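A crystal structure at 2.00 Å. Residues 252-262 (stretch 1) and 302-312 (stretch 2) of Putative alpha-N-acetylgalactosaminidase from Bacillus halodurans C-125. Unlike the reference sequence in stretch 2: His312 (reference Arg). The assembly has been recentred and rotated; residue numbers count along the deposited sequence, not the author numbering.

Stretch 1 252-262: QMFERCEVWEK
Stretch 2, residues 302-312: LTMMNLWAICH

The most distinctive feature of this contact is a single methyl group seated almost exactly over an aromatic ring: Leu307 CD2 lies 3.6 Å from the centroid of the Phe254 ring (CG, CD1, CD2, CE1, CE2, CZ), only 4° off the ring normal. This CH-pi arrangement points a weakly polarised methyl at the electron-rich face of the phenyl group; Met253, Cys257 and Thr303 lie around the pair, with the Cys311 contacts further toward the C-terminal end.

The two stretches belong to one chain and run side by side as nearly parallel helices. Residues 252-262 continue a helix that begins earlier in the chain, as do residues 302-310; their N-to-C directions differ by 8° and their axes approach to 11.4 Å. That spacing is wide for helices in contact, and side chains rather than backbones bridge it. In register, Phe254 CA lies 7.8 Å from Leu307 CA, and one turn further on Cys257 CA is 8.2 Å from Cys311 CA. Each helix is held by its own i to i+4 bonds, among them Cys257 N to Met253 O at 2.8 Å and Leu307 N to Thr303 O at 3.2 Å. No hydrogen bond joins the two stretches, so the contact between them is essentially apolar, burying 352 Å² summed over both sides.

Leu307 is its hub. Its CA-to-CB bond points toward the first helix, and chi1 t (172°) with chi2 p (62°) carries CD2 between Phe254, Cys257 and Met253. Phe254 starts sideways, but chi1 m (-77°) and chi2 83° bring its ring nearer: Phe254 CE2 is 3.8 Å from Leu307 CD2, while Phe254 CZ reaches 3.6 Å from Thr303 CG2. Thr303, chi1 m (-74°), thus offers its methyl to this contact, and its OG1 is hydrogen-bonded elsewhere in the structure.

The CA-to-CB bond of selenomethionine Met253 points toward the second helix; its rotamer is chi1 t (-159°), chi2 p (59°), chi3 p (52°). Met253 CG lies 4.4 Å from Leu307 CD2 and 3.8 Å from Trp308 CH2, the indole approaching obliquely. Trp308 leaves its helix sideways, yet chi1 m (-89°) and chi2 -130° swing the six-membered ring nearer to Met253.

Toward the C-terminal end, the CA-to-CB bonds of Cys257 (chi1 m, -75°) and Cys311 (chi1 p, 81°) each point toward the other stretch. Cys257 SG and Cys311 SG are 4.5 Å apart, far beyond disulfide length, so the two sulfurs meet as nonpolar neighbours; Cys257 SG also sits 4.0 Å from Leu307 CD2. Glu261, with chi1 m (-67°), chi2 m (-67°) and chi3 0°, folds its carboxylate so that Glu261 OE2 comes 4.1 Å from Cys311 CB.

The second helix closes in a Schellman motif. Cys311 has phi/psi -102/5, and Cys311 N still makes the regular helical bond to Leu307 O (3.0 Å); His312, which differs from the reference sequence, then adopts positive phi (68/37), and His312 N hydrogen-bonds Ala309 O at 3.2 Å. The His312 ring, chi1 m (-71°) and chi2 -51°, makes no contact with the first stretch.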

# COMPACT_ATOMS: atom_id res chain seq x y z
N GLN A 252 -0.76 -1.53 13.08
CA GLN A 252 -1.79 -1.55 12.02
C GLN A 252 -3.06 -0.84 12.40
O GLN A 252 -3.74 -0.28 11.54
CB GLN A 252 -2.10 -2.96 11.55
CG GLN A 252 -0.95 -3.70 10.90
CD GLN A 252 -1.32 -5.14 10.63
OE1 GLN A 252 -2.04 -5.41 9.68
NE2 GLN A 252 -0.87 -6.05 11.47
N MSE A 253 -3.36 -0.83 13.70
CA MSE A 253 -4.59 -0.18 14.20
C MSE A 253 -4.61 1.30 13.84
O MSE A 253 -5.67 1.85 13.59
CB MSE A 253 -4.80 -0.42 15.72
CG MSE A 253 -6.28 -0.22 16.18
SE MSE A 253 -7.53 -1.39 15.27
CE MSE A 253 -6.63 -3.00 15.57
N PHE A 254 -3.43 1.93 13.79
CA PHE A 254 -3.35 3.36 13.48
C PHE A 254 -3.90 3.63 12.11
O PHE A 254 -4.75 4.51 11.95
CB PHE A 254 -1.94 3.95 13.70
CG PHE A 254 -1.63 4.20 15.14
CD1 PHE A 254 -1.17 3.16 15.96
CD2 PHE A 254 -1.83 5.45 15.71
CE1 PHE A 254 -0.94 3.38 17.30
CE2 PHE A 254 -1.59 5.68 17.03
CZ PHE A 254 -1.12 4.66 17.84
N GLU A 255 -3.47 2.85 11.12
CA GLU A 255 -4.00 3.00 9.76
C GLU A 255 -5.49 2.62 9.66
O GLU A 255 -6.26 3.30 8.97
CB GLU A 255 -3.22 2.17 8.75
CG GLU A 255 -3.59 2.48 7.29
N ARG A 256 -5.88 1.56 10.38
CA ARG A 256 -7.27 1.09 10.34
C ARG A 256 -8.20 2.14 10.94
O ARG A 256 -9.27 2.40 10.41
CB ARG A 256 -7.43 -0.26 11.04
CG ARG A 256 -6.67 -1.47 10.44
CD ARG A 256 -6.71 -1.47 8.90
NE ARG A 256 -8.08 -1.50 8.39
CZ ARG A 256 -8.48 -1.16 7.16
NH1 ARG A 256 -7.60 -0.73 6.25
NH2 ARG A 256 -9.78 -1.25 6.84
N CYS A 257 -7.74 2.81 12.00
CA CYS A 257 -8.46 3.95 12.55
C CYS A 257 -8.62 5.13 11.60
O CYS A 257 -9.71 5.73 11.49
CB CYS A 257 -7.82 4.46 13.82
SG CYS A 257 -8.14 3.40 15.21
N GLU A 258 -7.54 5.49 10.92
CA GLU A 258 -7.61 6.56 9.93
C GLU A 258 -8.63 6.22 8.88
O GLU A 258 -9.46 7.05 8.56
CB GLU A 258 -6.29 6.82 9.22
CG GLU A 258 -5.18 7.31 10.13
CD GLU A 258 -3.76 6.99 9.52
OE1 GLU A 258 -3.64 7.12 8.27
OE2 GLU A 258 -2.82 6.66 10.29
N VAL A 259 -8.60 4.98 8.38
CA VAL A 259 -9.55 4.55 7.35
C VAL A 259 -11.02 4.58 7.88
O VAL A 259 -11.94 5.03 7.22
CB VAL A 259 -9.16 3.13 6.80
CG1 VAL A 259 -10.23 2.56 5.92
CG2 VAL A 259 -7.81 3.21 6.04
N TRP A 260 -11.21 4.10 9.09
CA TRP A 260 -12.50 4.06 9.72
C TRP A 260 -13.14 5.46 9.83
O TRP A 260 -14.35 5.65 9.60
CB TRP A 260 -12.33 3.45 11.12
CG TRP A 260 -13.59 3.10 11.78
CD1 TRP A 260 -14.24 1.89 11.75
CD2 TRP A 260 -14.39 3.97 12.57
NE1 TRP A 260 -15.41 1.98 12.48
CE2 TRP A 260 -15.52 3.24 12.99
CE3 TRP A 260 -14.25 5.30 12.98
CZ2 TRP A 260 -16.51 3.80 13.81
CZ3 TRP A 260 -15.25 5.87 13.78
CH2 TRP A 260 -16.38 5.12 14.17
N GLU A 261 -12.32 6.43 10.17
CA GLU A 261 -12.80 7.79 10.39
C GLU A 261 -13.24 8.47 9.09
O GLU A 261 -14.02 9.40 9.12
CB GLU A 261 -11.76 8.68 11.05
CG GLU A 261 -11.38 8.36 12.43
CD GLU A 261 -12.49 8.57 13.45
OE1 GLU A 261 -13.64 8.99 13.10
OE2 GLU A 261 -12.19 8.29 14.64
N LYS A 262 -12.76 7.96 7.96
CA LYS A 262 -13.04 8.53 6.63
C LYS A 262 -14.29 7.91 6.02
O LYS A 262 -14.77 8.34 4.99
CB LYS A 262 -11.83 8.36 5.69
N LEU A 302 1.06 2.87 26.76
CA LEU A 302 0.59 4.28 26.73
C LEU A 302 0.18 4.71 25.33
O LEU A 302 -0.79 5.40 25.16
CB LEU A 302 1.67 5.23 27.23
CG LEU A 302 2.02 5.09 28.70
CD1 LEU A 302 3.26 5.91 29.01
CD2 LEU A 302 0.90 5.53 29.61
N THR A 303 0.91 4.23 24.33
CA THR A 303 0.58 4.48 22.93
C THR A 303 -0.81 3.95 22.58
O THR A 303 -1.63 4.67 21.98
CB THR A 303 1.69 3.95 21.96
OG1 THR A 303 2.83 4.84 22.05
CG2 THR A 303 1.19 3.87 20.53
N MSE A 304 -1.10 2.74 23.02
CA MSE A 304 -2.40 2.16 22.83
C MSE A 304 -3.47 2.96 23.56
O MSE A 304 -4.49 3.28 22.99
CB MSE A 304 -2.42 0.69 23.30
CG MSE A 304 -3.83 0.09 23.23
SE MSE A 304 -3.89 -1.52 24.29
CE MSE A 304 -3.68 -0.67 26.01
N MSE A 305 -3.23 3.27 24.83
CA MSE A 305 -4.21 4.02 25.60
C MSE A 305 -4.50 5.37 24.95
O MSE A 305 -5.65 5.83 24.92
CB MSE A 305 -3.74 4.22 27.04
CG MSE A 305 -3.68 2.96 27.89
SE MSE A 305 -5.42 2.14 28.14
CE MSE A 305 -6.28 3.51 29.21
N ASN A 306 -3.47 5.99 24.38
CA ASN A 306 -3.61 7.34 23.81
C ASN A 306 -4.54 7.33 22.59
O ASN A 306 -5.39 8.18 22.44
CB ASN A 306 -2.24 7.93 23.45
CG ASN A 306 -1.46 8.42 24.68
OD1 ASN A 306 -2.06 8.79 25.71
ND2 ASN A 306 -0.15 8.43 24.58
N LEU A 307 -4.36 6.36 21.71
CA LEU A 307 -5.17 6.25 20.50
C LEU A 307 -6.61 5.87 20.83
O LEU A 307 -7.58 6.45 20.29
CB LEU A 307 -4.54 5.23 19.51
CG LEU A 307 -5.41 4.92 18.29
CD1 LEU A 307 -5.63 6.21 17.49
CD2 LEU A 307 -4.84 3.77 17.38
N TRP A 308 -6.77 4.89 21.72
CA TRP A 308 -8.07 4.42 22.18
C TRP A 308 -8.82 5.57 22.86
O TRP A 308 -9.99 5.75 22.65
CB TRP A 308 -7.95 3.28 23.20
CG TRP A 308 -7.91 1.83 22.70
CD1 TRP A 308 -8.67 0.81 23.16
CD2 TRP A 308 -7.04 1.25 21.69
NE1 TRP A 308 -8.36 -0.36 22.52
CE2 TRP A 308 -7.36 -0.12 21.62
CE3 TRP A 308 -6.06 1.75 20.84
CZ2 TRP A 308 -6.71 -0.99 20.76
CZ3 TRP A 308 -5.40 0.87 19.97
CH2 TRP A 308 -5.74 -0.48 19.94
N ALA A 309 -8.12 6.34 23.66
CA ALA A 309 -8.73 7.52 24.33
C ALA A 309 -9.22 8.56 23.33
O ALA A 309 -10.37 8.95 23.35
CB ALA A 309 -7.74 8.17 25.32
N ILE A 310 -8.34 8.96 22.43
CA ILE A 310 -8.58 10.10 21.54
C ILE A 310 -9.62 9.76 20.48
O ILE A 310 -10.28 10.66 19.96
CB ILE A 310 -7.27 10.59 20.88
CG1 ILE A 310 -7.39 12.06 20.43
CG2 ILE A 310 -6.88 9.69 19.69
CD1 ILE A 310 -6.92 13.04 21.44
N CYS A 311 -9.84 8.48 20.19
CA CYS A 311 -10.88 8.15 19.20
C CYS A 311 -12.23 7.64 19.79
O CYS A 311 -13.16 7.31 19.05
CB CYS A 311 -10.33 7.24 18.11
SG CYS A 311 -10.26 5.56 18.54
N HIS A 312 -12.35 7.66 21.12
CA HIS A 312 -13.58 7.22 21.82
C HIS A 312 -13.84 5.71 21.69
O HIS A 312 -14.98 5.29 21.59
CB HIS A 312 -14.80 7.98 21.30
CG HIS A 312 -14.86 9.42 21.70
ND1 HIS A 312 -14.71 9.85 23.00
CD2 HIS A 312 -15.13 10.53 20.97
CE1 HIS A 312 -14.85 11.16 23.05
NE2 HIS A 312 -15.13 11.60 21.83